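EDTA monooxygenase (EDTA-degrading bacterium BNC1, PDB 5DQP) probably acts as an FMN-dependent monooxygenase of the luciferase-like family that helps break down EDTA. Local coordinates at residues A[4-12]-A[400-410]; A[261-270]-A[377-386]. All coordinates share one frame; numbering follows the deposited sequence. Where two conformers were deposited one is given.

Interaction 1. Residues A[4-12]-A[400-410]; sequences RRMYLVSWL and VPILQSRGVFP
F409 lies between L8 on one face of its ring and P410 on the other. The methyl CD1 of L8 makes a CH-pi contact, 3.8 Å from the centroid of the F409 ring and 19° off the ring normal. With chi1 at -162°, CG of F409 points away from the backbone N, and the ring comes toward strand 7-11. Its edge meets a carbonyl there, with M6 O 3.1 Å from F409 CD1 and near the ring plane. R5 stands across P410. The P410 ring covers one face of the R5 guanidinium and Y7 CE1 covers the opposite face. The guanidinium and the F409 ring are turned 83° apart. R5 NH2 donates to M6 O at 3.0 Å, in the guanidinium plane. R5 NH1 forms a salt bridge with D51. Together with the two covered faces, these bonds probably limit the turning of the flat group. M6 reaches out beside V408, the two side chains pointing the same way. M6 CE is 3.9 Å from V408 CG2, and M6 SD is 4.0 Å from L403 CD1. One backbone bond joins the segments, M6 N to V408 O at 2.9 Å. V408 follows G407, whose Schellman motif ends helix 390-405. The contact thus packs the helix end and following turn against the first barrel strand and its lead-in. Its chemistry is mainly apolar, and the charged group taking part, R5, probably keeps its charge, being paired with D51.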
loop_
_atom_site.group_PDB
_atom_site.type_symbol
_atom_site.label_atom_id
_atom_site.label_comp_id
_atom_site.label_asym_id
_atom_site.label_seq_id
_atom_site.Cartn_x
_atom_site.Cartn_y
_atom_site.Cartn_z
ATOM N N ARG A 4 10.232 21.445 24.681
ATOM C CA ARG A 4 9.709 20.082 24.710
ATOM C C ARG A 4 8.178 20.103 24.830
ATOM O O ARG A 4 7.606 20.823 25.664
ATOM C CB ARG A 4 10.340 19.287 25.861
ATOM C CG ARG A 4 9.968 17.794 25.888
ATOM C CD ARG A 4 10.559 17.058 27.117
ATOM N NE ARG A 4 10.163 15.638 27.203
ATOM C CZ ARG A 4 9.361 15.132 28.147
ATOM N NH1 ARG A 4 8.864 15.919 29.098
ATOM N NH2 ARG A 4 9.060 13.836 28.164
ATOM N N ARG A 5 7.508 19.324 23.985
ATOM C CA ARG A 5 6.059 19.224 24.030
ATOM C C ARG A 5 5.651 17.757 23.880
ATOM O O ARG A 5 6.454 16.902 23.509
ATOM C CB ARG A 5 5.422 20.139 22.966
ATOM C CG ARG A 5 5.834 19.882 21.506
ATOM C CD ARG A 5 4.982 18.771 20.871
ATOM N NE ARG A 5 5.053 18.764 19.410
ATOM C CZ ARG A 5 4.267 18.044 18.609
ATOM N NH1 ARG A 5 4.439 18.117 17.294
ATOM N NH2 ARG A 5 3.311 17.246 19.109
ATOM N N MET A 6 4.388 17.476 24.188
ATOM C CA MET A 6 3.834 16.125 24.154
ATOM C C MET A 6 3.452 15.724 22.727
ATOM O O MET A 6 2.869 16.524 21.990
ATOM C CB MET A 6 2.589 16.074 25.053
ATOM C CG MET A 6 1.881 14.728 25.141
ATOM S SD MET A 6 0.359 14.873 26.097
ATOM C CE MET A 6 0.988 15.516 27.659
ATOM N N TYR A 7 3.753 14.479 22.353
ATOM C CA TYR A 7 3.341 13.939 21.054
ATOM C C TYR A 7 2.162 12.986 21.231
ATOM O O TYR A 7 2.054 12.297 22.245
ATOM C CB TYR A 7 4.499 13.211 20.351
ATOM C CG TYR A 7 5.703 14.102 20.144
ATOM C CD1 TYR A 7 5.780 14.951 19.054
ATOM C CD2 TYR A 7 6.745 14.122 21.071
ATOM C CE1 TYR A 7 6.872 15.798 18.886
ATOM C CE2 TYR A 7 7.827 14.959 20.915
ATOM C CZ TYR A 7 7.881 15.797 19.821
ATOM O OH TYR A 7 8.962 16.619 19.659
ATOM N N LEU A 8 1.272 12.953 20.239
ATOM C CA LEU A 8 0.085 12.104 20.280
ATOM C C LEU A 8 -0.100 11.359 18.966
ATOM O O LEU A 8 -0.019 11.957 17.886
ATOM C CB LEU A 8 -1.173 12.932 20.575
ATOM C CG LEU A 8 -1.291 13.561 21.958
ATOM C CD1 LEU A 8 -2.541 14.402 21.988
ATOM C CD2 LEU A 8 -1.330 12.483 23.082
ATOM N N VAL A 9 -0.381 10.065 19.059
ATOM C CA VAL A 9 -0.649 9.222 17.900
ATOM C C VAL A 9 -1.953 8.478 18.143
ATOM O O VAL A 9 -2.212 8.035 19.266
ATOM C CB VAL A 9 0.510 8.228 17.661
ATOM C CG1 VAL A 9 0.147 7.244 16.505
ATOM C CG2 VAL A 9 1.813 8.977 17.396
ATOM N N SER A 10 -2.770 8.321 17.101
ATOM C CA SER A 10 -4.093 7.713 17.247
ATOM C C SER A 10 -4.184 6.423 16.441
ATOM O O SER A 10 -4.021 6.446 15.217
ATOM C CB SER A 10 -5.203 8.668 16.794
ATOM O OG SER A 10 -4.992 9.126 15.450
ATOM N N TRP A 11 -4.436 5.307 17.126
ATOM C CA TRP A 11 -4.778 4.084 16.415
ATOM C C TRP A 11 -5.949 4.364 15.493
ATOM O O TRP A 11 -6.886 5.086 15.847
ATOM C CB TRP A 11 -5.186 2.958 17.358
ATOM C CG TRP A 11 -4.156 2.362 18.202
ATOM C CD1 TRP A 11 -3.451 2.972 19.199
ATOM C CD2 TRP A 11 -3.760 0.984 18.210
ATOM N NE1 TRP A 11 -2.615 2.066 19.808
ATOM C CE2 TRP A 11 -2.785 0.837 19.221
ATOM C CE3 TRP A 11 -4.129 -0.140 17.455
ATOM C CZ2 TRP A 11 -2.166 -0.389 19.493
ATOM C CZ3 TRP A 11 -3.517 -1.355 17.727
ATOM C CH2 TRP A 11 -2.544 -1.470 18.736
ATOM N N LEU A 12 -5.922 3.752 14.326
ATOM C CA LEU A 12 -6.992 3.963 13.361
ATOM C C LEU A 12 -7.630 2.690 12.818
ATOM O O LEU A 12 -8.527 2.784 11.973
ATOM C CB LEU A 12 -6.486 4.820 12.185
ATOM C CG LEU A 12 -7.428 6.007 11.908
ATOM C CD1 LEU A 12 -7.542 6.964 13.114
ATOM C CD2 LEU A 12 -7.009 6.768 10.662
ATOM N N VAL A 400 -7.815 17.082 23.929
ATOM C CA VAL A 400 -6.819 17.889 23.235
ATOM C C VAL A 400 -6.899 19.380 23.604
ATOM O O VAL A 400 -5.858 19.968 23.914
ATOM C CB VAL A 400 -6.881 17.619 21.731
ATOM C CG1 VAL A 400 -6.164 18.696 20.913
ATOM C CG2 VAL A 400 -6.272 16.226 21.452
ATOM N N PRO A 401 -8.059 20.036 23.583
ATOM C CA PRO A 401 -8.063 21.469 23.916
ATOM C C PRO A 401 -7.569 21.759 25.337
ATOM O O PRO A 401 -6.967 22.817 25.573
ATOM C CB PRO A 401 -9.529 21.861 23.714
ATOM C CG PRO A 401 -10.044 20.842 22.731
ATOM C CD PRO A 401 -9.405 19.579 23.173
ATOM N N ILE A 402 -7.784 20.838 26.279
ATOM C CA ILE A 402 -7.183 20.978 27.597
ATOM C C ILE A 402 -5.671 20.957 27.471
ATOM O O ILE A 402 -4.976 21.847 27.976
ATOM C CB ILE A 402 -7.698 19.878 28.552
ATOM C CG1 ILE A 402 -9.236 19.912 28.643
ATOM C CG2 ILE A 402 -7.051 20.033 29.930
ATOM C CD1 ILE A 402 -9.844 18.919 29.680
ATOM N N LEU A 403 -5.142 19.956 26.755
ATOM C CA LEU A 403 -3.704 19.865 26.578
ATOM C C LEU A 403 -3.161 21.099 25.901
ATOM O O LEU A 403 -2.043 21.529 26.205
ATOM C CB LEU A 403 -3.326 18.616 25.772
ATOM C CG LEU A 403 -3.688 17.244 26.391
ATOM C CD1 LEU A 403 -3.337 16.116 25.440
ATOM C CD2 LEU A 403 -3.018 17.027 27.761
ATOM N N GLN A 404 -3.910 21.664 24.947
ATOM C CA GLN A 404 -3.426 22.873 24.284
ATOM C C GLN A 404 -3.469 24.077 25.232
ATOM O O GLN A 404 -2.517 24.859 25.279
ATOM C CB GLN A 404 -4.223 23.141 23.004
ATOM C CG GLN A 404 -3.876 22.203 21.845
ATOM C CD GLN A 404 -5.015 22.079 20.854
ATOM O OE1 GLN A 404 -6.144 22.462 21.159
ATOM N NE2 GLN A 404 -4.739 21.509 19.669
ATOM N N SER A 405 -4.539 24.234 26.013
ATOM C CA SER A 405 -4.548 25.309 27.024
ATOM C C SER A 405 -3.400 25.150 27.998
ATOM O O SER A 405 -2.769 26.132 28.411
ATOM C CB SER A 405 -5.854 25.309 27.819
ATOM O OG SER A 405 -6.965 25.363 26.956
ATOM N N ARG A 406 -3.154 23.913 28.421
ATOM C CA ARG A 406 -2.074 23.652 29.348
ATOM C C ARG A 406 -0.708 24.019 28.779
ATOM O O ARG A 406 0.263 24.060 29.538
ATOM C CB ARG A 406 -2.127 22.180 29.753
ATOM C CG ARG A 406 -3.429 21.824 30.479
ATOM C CD ARG A 406 -3.331 22.173 31.939
ATOM N NE ARG A 406 -4.608 22.566 32.509
ATOM C CZ ARG A 406 -5.251 21.881 33.440
ATOM N NH1 ARG A 406 -4.721 20.747 33.924
ATOM N NH2 ARG A 406 -6.416 22.349 33.888
ATOM N N GLY A 407 -0.601 24.292 27.480
ATOM C CA GLY A 407 0.690 24.647 26.917
ATOM C C GLY A 407 1.590 23.482 26.557
ATOM O O GLY A 407 2.772 23.693 26.282
ATOM N N VAL A 408 1.069 22.258 26.523
ATOM C CA VAL A 408 1.895 21.072 26.314
ATOM C C VAL A 408 1.639 20.409 24.971
ATOM O O VAL A 408 2.278 19.386 24.674
ATOM C CB VAL A 408 1.706 20.049 27.449
ATOM C CG1 VAL A 408 1.884 20.732 28.775
ATOM C CG2 VAL A 408 0.324 19.362 27.345
ATOM N N PHE A 409 0.716 20.943 24.157
ATOM C CA PHE A 409 0.342 20.357 22.876
ATOM C C PHE A 409 0.017 21.434 21.847
ATOM O O PHE A 409 -0.718 22.374 22.156
ATOM C CB PHE A 409 -0.866 19.414 23.017
ATOM C CG PHE A 409 -0.998 18.510 21.856
ATOM C CD1 PHE A 409 -0.045 17.507 21.659
ATOM C CD2 PHE A 409 -1.990 18.712 20.893
ATOM C CE1 PHE A 409 -0.087 16.679 20.537
ATOM C CE2 PHE A 409 -2.041 17.874 19.751
ATOM C CZ PHE A 409 -1.092 16.872 19.582
ATOM N N PRO A 410 0.485 21.301 20.609
ATOM C CA PRO A 410 0.355 22.409 19.652
ATOM C C PRO A 410 -1.066 22.612 19.143
ATOM O O PRO A 410 -1.879 21.681 19.072
ATOM C CB PRO A 410 1.285 21.996 18.502
ATOM C CG PRO A 410 1.267 20.502 18.552
ATOM C CD PRO A 410 1.113 20.117 20.006
#

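Interaction 2. Residues A[261-270]-A[377-386]; sequences TLVLPSFVPL and AADGFVINAP
D379 meets V263 through both its side chain and its backbone. V263 N donates to D379 OD2 at 2.8 Å, almost straight at 173°. OD2 accepts through its anti lone pair, the one away from OD1. D379 N returns a bond to V263 O, also 2.8 Å. The carboxylate has CG beside the backbone N and anti to the carbonyl carbon (chi1 -56°), and this brings OD2 to the V263 amide. OD1 is salt-bridged to R248. Replacing D379 by an alanine would probably leave the V263 amide and R248 without their carboxylate partner. Water 1 bridges T261 O and D379 OD2 at this partly exposed end.

The middle is tighter. P265 CD lies 3.1 Å from G380 O and also touches the A378 methyl. G380 lies beside L264 CD2, where a side chain would have little room. From here the strands run parallel, with S266 level with V382 and F267 level with I383. Strands 262-267 and 380-383 are neighbours in the parallel sheet of the TIM-barrel fold of this family, their short axes 35° apart. The ladder runs from V382 N to P265 O, from F267 N to V382 O and from N384 N to F267 O. On one side of the sheet, V382 CB packs against the S266 side chain. In contrast to the close packing round P265 and G380, this side holds water as the T261 end does: water 2 lies 3.2 Å from both S266 OG and N384 ND2, accepting from the amide. S266 is partly exposed, and in the conformer given W11 donates its indole N-H to S266 OG. On the other side, F381 CB sits at the edge of the F267 ring, 4.0 Å from F267 CE1.

The far end is held by side-chain packing. The P269 and I383 side chains cross at about a right angle, CG against CG2. V268 and P386 slide past each other in opposite directions, V268 CG1 near P386 CD.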
loop_
_atom_site.group_PDB
_atom_site.type_symbol
_atom_site.label_atom_id
_atom_site.label_comp_id
_atom_site.label_asym_id
_atom_site.label_seq_id
_atom_site.Cartn_x
_atom_site.Cartn_y
_atom_site.Cartn_z
ATOM N N THR A 261 15.112 9.277 19.934
ATOM C CA THR A 261 14.167 8.278 20.423
ATOM C C THR A 261 13.043 8.934 21.221
ATOM O O THR A 261 13.291 9.673 22.180
ATOM C CB THR A 261 14.890 7.247 21.311
ATOM O OG1 THR A 261 15.893 6.559 20.544
ATOM C CG2 THR A 261 13.898 6.238 21.907
ATOM N N LEU A 262 11.813 8.649 20.825
ATOM C CA LEU A 262 10.616 9.007 21.568
ATOM C C LEU A 262 9.946 7.724 22.042
ATOM O O LEU A 262 9.891 6.742 21.294
ATOM C CB LEU A 262 9.660 9.825 20.691
ATOM C CG LEU A 262 10.215 11.123 20.081
ATOM C CD1 LEU A 262 9.217 11.660 19.075
ATOM C CD2 LEU A 262 10.450 12.158 21.163
ATOM N N VAL A 263 9.474 7.725 23.296
ATOM C CA VAL A 263 8.709 6.625 23.879
ATOM C C VAL A 263 7.257 7.066 24.066
ATOM O O VAL A 263 6.983 8.095 24.705
ATOM C CB VAL A 263 9.313 6.163 25.223
ATOM C CG1 VAL A 263 8.468 5.051 25.849
ATOM C CG2 VAL A 263 10.751 5.710 25.044
ATOM N N LEU A 264 6.328 6.273 23.541
ATOM C CA LEU A 264 4.895 6.570 23.613
ATOM C C LEU A 264 4.159 5.369 24.198
ATOM O O LEU A 264 3.922 4.384 23.478
ATOM C CB LEU A 264 4.316 6.910 22.244
ATOM C CG LEU A 264 5.113 7.793 21.296
ATOM C CD1 LEU A 264 4.247 8.163 20.106
ATOM C CD2 LEU A 264 5.622 9.039 21.995
ATOM N N PRO A 265 3.795 5.410 25.487
ATOM C CA PRO A 265 2.903 4.385 26.039
ATOM C C PRO A 265 1.541 4.437 25.366
ATOM O O PRO A 265 1.053 5.502 24.990
ATOM C CB PRO A 265 2.807 4.759 27.528
ATOM C CG PRO A 265 3.999 5.621 27.803
ATOM C CD PRO A 265 4.139 6.418 26.508
ATOM N N SER A 266 0.940 3.266 25.206
ATOM C CA SER A 266 -0.305 3.093 24.484
ATOM C C SER A 266 -1.392 2.785 25.495
ATOM O O SER A 266 -1.163 2.026 26.439
ATOM C CB SER A 266 -0.184 1.958 23.446
ATOM O OG SER A 266 -1.365 1.829 22.664
ATOM N N PHE A 267 -2.572 3.366 25.308
ATOM C CA PHE A 267 -3.650 3.067 26.241
ATOM C C PHE A 267 -5.000 3.339 25.590
ATOM O O PHE A 267 -5.102 4.040 24.572
ATOM C CB PHE A 267 -3.497 3.873 27.536
ATOM C CG PHE A 267 -3.876 5.314 27.393
ATOM C CD1 PHE A 267 -3.047 6.188 26.744
ATOM C CD2 PHE A 267 -5.075 5.786 27.889
ATOM C CE1 PHE A 267 -3.401 7.508 26.593
ATOM C CE2 PHE A 267 -5.418 7.118 27.746
ATOM C CZ PHE A 267 -4.586 7.971 27.098
ATOM N N VAL A 268 -6.036 2.778 26.210
ATOM C CA VAL A 268 -7.416 2.901 25.750
ATOM C C VAL A 268 -8.121 3.916 26.645
ATOM O O VAL A 268 -8.303 3.643 27.837
ATOM C CB VAL A 268 -8.137 1.551 25.803
ATOM C CG1 VAL A 268 -9.583 1.700 25.285
ATOM C CG2 VAL A 268 -7.346 0.478 25.035
ATOM N N PRO A 269 -8.527 5.063 26.139
ATOM C CA PRO A 269 -9.306 5.980 26.983
ATOM C C PRO A 269 -10.798 5.660 26.961
ATOM O O PRO A 269 -11.374 5.453 25.890
ATOM C CB PRO A 269 -9.024 7.347 26.351
ATOM C CG PRO A 269 -8.836 7.031 24.912
ATOM C CD PRO A 269 -8.212 5.660 24.828
ATOM N N LEU A 270 -11.439 5.651 28.127
ATOM C CA LEU A 270 -12.894 5.547 28.244
ATOM C C LEU A 270 -13.365 6.864 28.850
ATOM O O LEU A 270 -13.411 7.034 30.075
ATOM C CB LEU A 270 -13.304 4.358 29.104
ATOM C CG LEU A 270 -14.767 3.956 28.960
ATOM C CD1 LEU A 270 -15.070 3.643 27.492
ATOM C CD2 LEU A 270 -15.047 2.730 29.837
ATOM N N ALA A 377 7.962 9.884 32.130
ATOM C CA ALA A 377 7.547 8.508 31.923
ATOM C C ALA A 377 7.027 8.286 30.514
ATOM O O ALA A 377 6.623 7.165 30.182
ATOM C CB ALA A 377 6.478 8.109 32.940
ATOM N N ALA A 378 7.056 9.324 29.680
ATOM C CA ALA A 378 6.495 9.302 28.333
ATOM C C ALA A 378 6.958 10.549 27.596
ATOM O O ALA A 378 7.089 11.615 28.200
ATOM C CB ALA A 378 4.964 9.275 28.393
ATOM N N ASP A 379 7.197 10.416 26.291
ATOM C CA ASP A 379 7.312 11.596 25.441
ATOM C C ASP A 379 5.989 11.972 24.771
ATOM O O ASP A 379 5.919 13.004 24.092
ATOM C CB ASP A 379 8.400 11.378 24.378
ATOM C CG ASP A 379 9.749 11.013 25.004
ATOM O OD1 ASP A 379 10.377 11.913 25.608
ATOM O OD2 ASP A 379 10.167 9.829 24.928
ATOM N N GLY A 380 4.967 11.148 24.945
ATOM C CA GLY A 380 3.680 11.324 24.312
ATOM C C GLY A 380 2.966 9.995 24.418
ATOM O O GLY A 380 3.412 9.111 25.137
ATOM N N PHE A 381 1.856 9.859 23.682
ATOM C CA PHE A 381 1.015 8.685 23.879
ATOM C C PHE A 381 0.391 8.224 22.574
ATOM O O PHE A 381 0.166 9.018 21.661
ATOM C CB PHE A 381 -0.099 8.944 24.919
ATOM C CG PHE A 381 0.440 9.419 26.242
ATOM C CD1 PHE A 381 0.679 10.769 26.460
ATOM C CD2 PHE A 381 0.764 8.516 27.233
ATOM C CE1 PHE A 381 1.195 11.209 27.658
ATOM C CE2 PHE A 381 1.273 8.946 28.433
ATOM C CZ PHE A 381 1.502 10.312 28.633
ATOM N N VAL A 382 0.127 6.922 22.506
ATOM C CA VAL A 382 -0.710 6.324 21.473
ATOM C C VAL A 382 -2.099 6.136 22.069
ATOM O O VAL A 382 -2.270 5.389 23.040
ATOM C CB VAL A 382 -0.146 4.978 20.976
ATOM C CG1 VAL A 382 -0.774 4.611 19.625
ATOM C CG2 VAL A 382 1.423 4.963 20.910
ATOM N N ILE A 383 -3.077 6.807 21.477
ATOM C CA ILE A 383 -4.476 6.771 21.896
ATOM C C ILE A 383 -5.197 5.688 21.099
ATOM O O ILE A 383 -5.297 5.771 19.868
ATOM C CB ILE A 383 -5.136 8.141 21.661
ATOM C CG1 ILE A 383 -4.338 9.248 22.345
ATOM C CG2 ILE A 383 -6.607 8.149 22.087
ATOM C CD1 ILE A 383 -4.282 10.526 21.483
ATOM N N ASN A 384 -5.699 4.682 21.793
ATOM C CA ASN A 384 -6.336 3.518 21.183
ATOM C C ASN A 384 -7.834 3.635 21.475
ATOM O O ASN A 384 -8.325 3.117 22.476
ATOM C CB ASN A 384 -5.721 2.251 21.766
ATOM C CG ASN A 384 -5.995 1.003 20.943
ATOM O OD1 ASN A 384 -6.587 1.060 19.857
ATOM N ND2 ASN A 384 -5.539 -0.151 21.460
ATOM N N ALA A 385 -8.559 4.304 20.591
ATOM C CA ALA A 385 -9.954 4.643 20.887
ATOM C C ALA A 385 -10.810 3.385 20.940
ATOM O O ALA A 385 -10.708 2.529 20.047
ATOM C CB ALA A 385 -10.503 5.625 19.855
ATOM N N PRO A 386 -11.658 3.227 21.966
ATOM C CA PRO A 386 -12.500 2.019 22.039
ATOM C C PRO A 386 -13.510 1.926 20.912
ATOM O O PRO A 386 -13.875 0.815 20.510
ATOM C CB PRO A 386 -13.196 2.150 23.407
ATOM C CG PRO A 386 -13.151 3.602 23.736
ATOM C CD PRO A 386 -11.862 4.121 23.120
HETATM O O HOH W 1 12.708 9.600 24.843
HETATM O O HOH W 2 -3.447 -0.289 23.866
#

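Strand 7-11 of interaction 1 lies beside strand 380-383 of interaction 2 in the same sheet. The centres of the two contacts are about 11 Å apart. They probably join through Y7 O to F381 N, 2.8 Å, and V9 O to I383 N, 2.7 Å. Strand 380-383 leads on to helix 390-405, whose tail belongs to interaction 1. That contact lies away from the predicted FMN-binding residues. Interaction 2 is nearer: the side chain of V382 is about 10 Å from that of T94, a predicted FMN-binding residue. The S266 side chain is about 4 Å from a bound polyether (PE4), probably a crystallisation additive, which may mark a pocket.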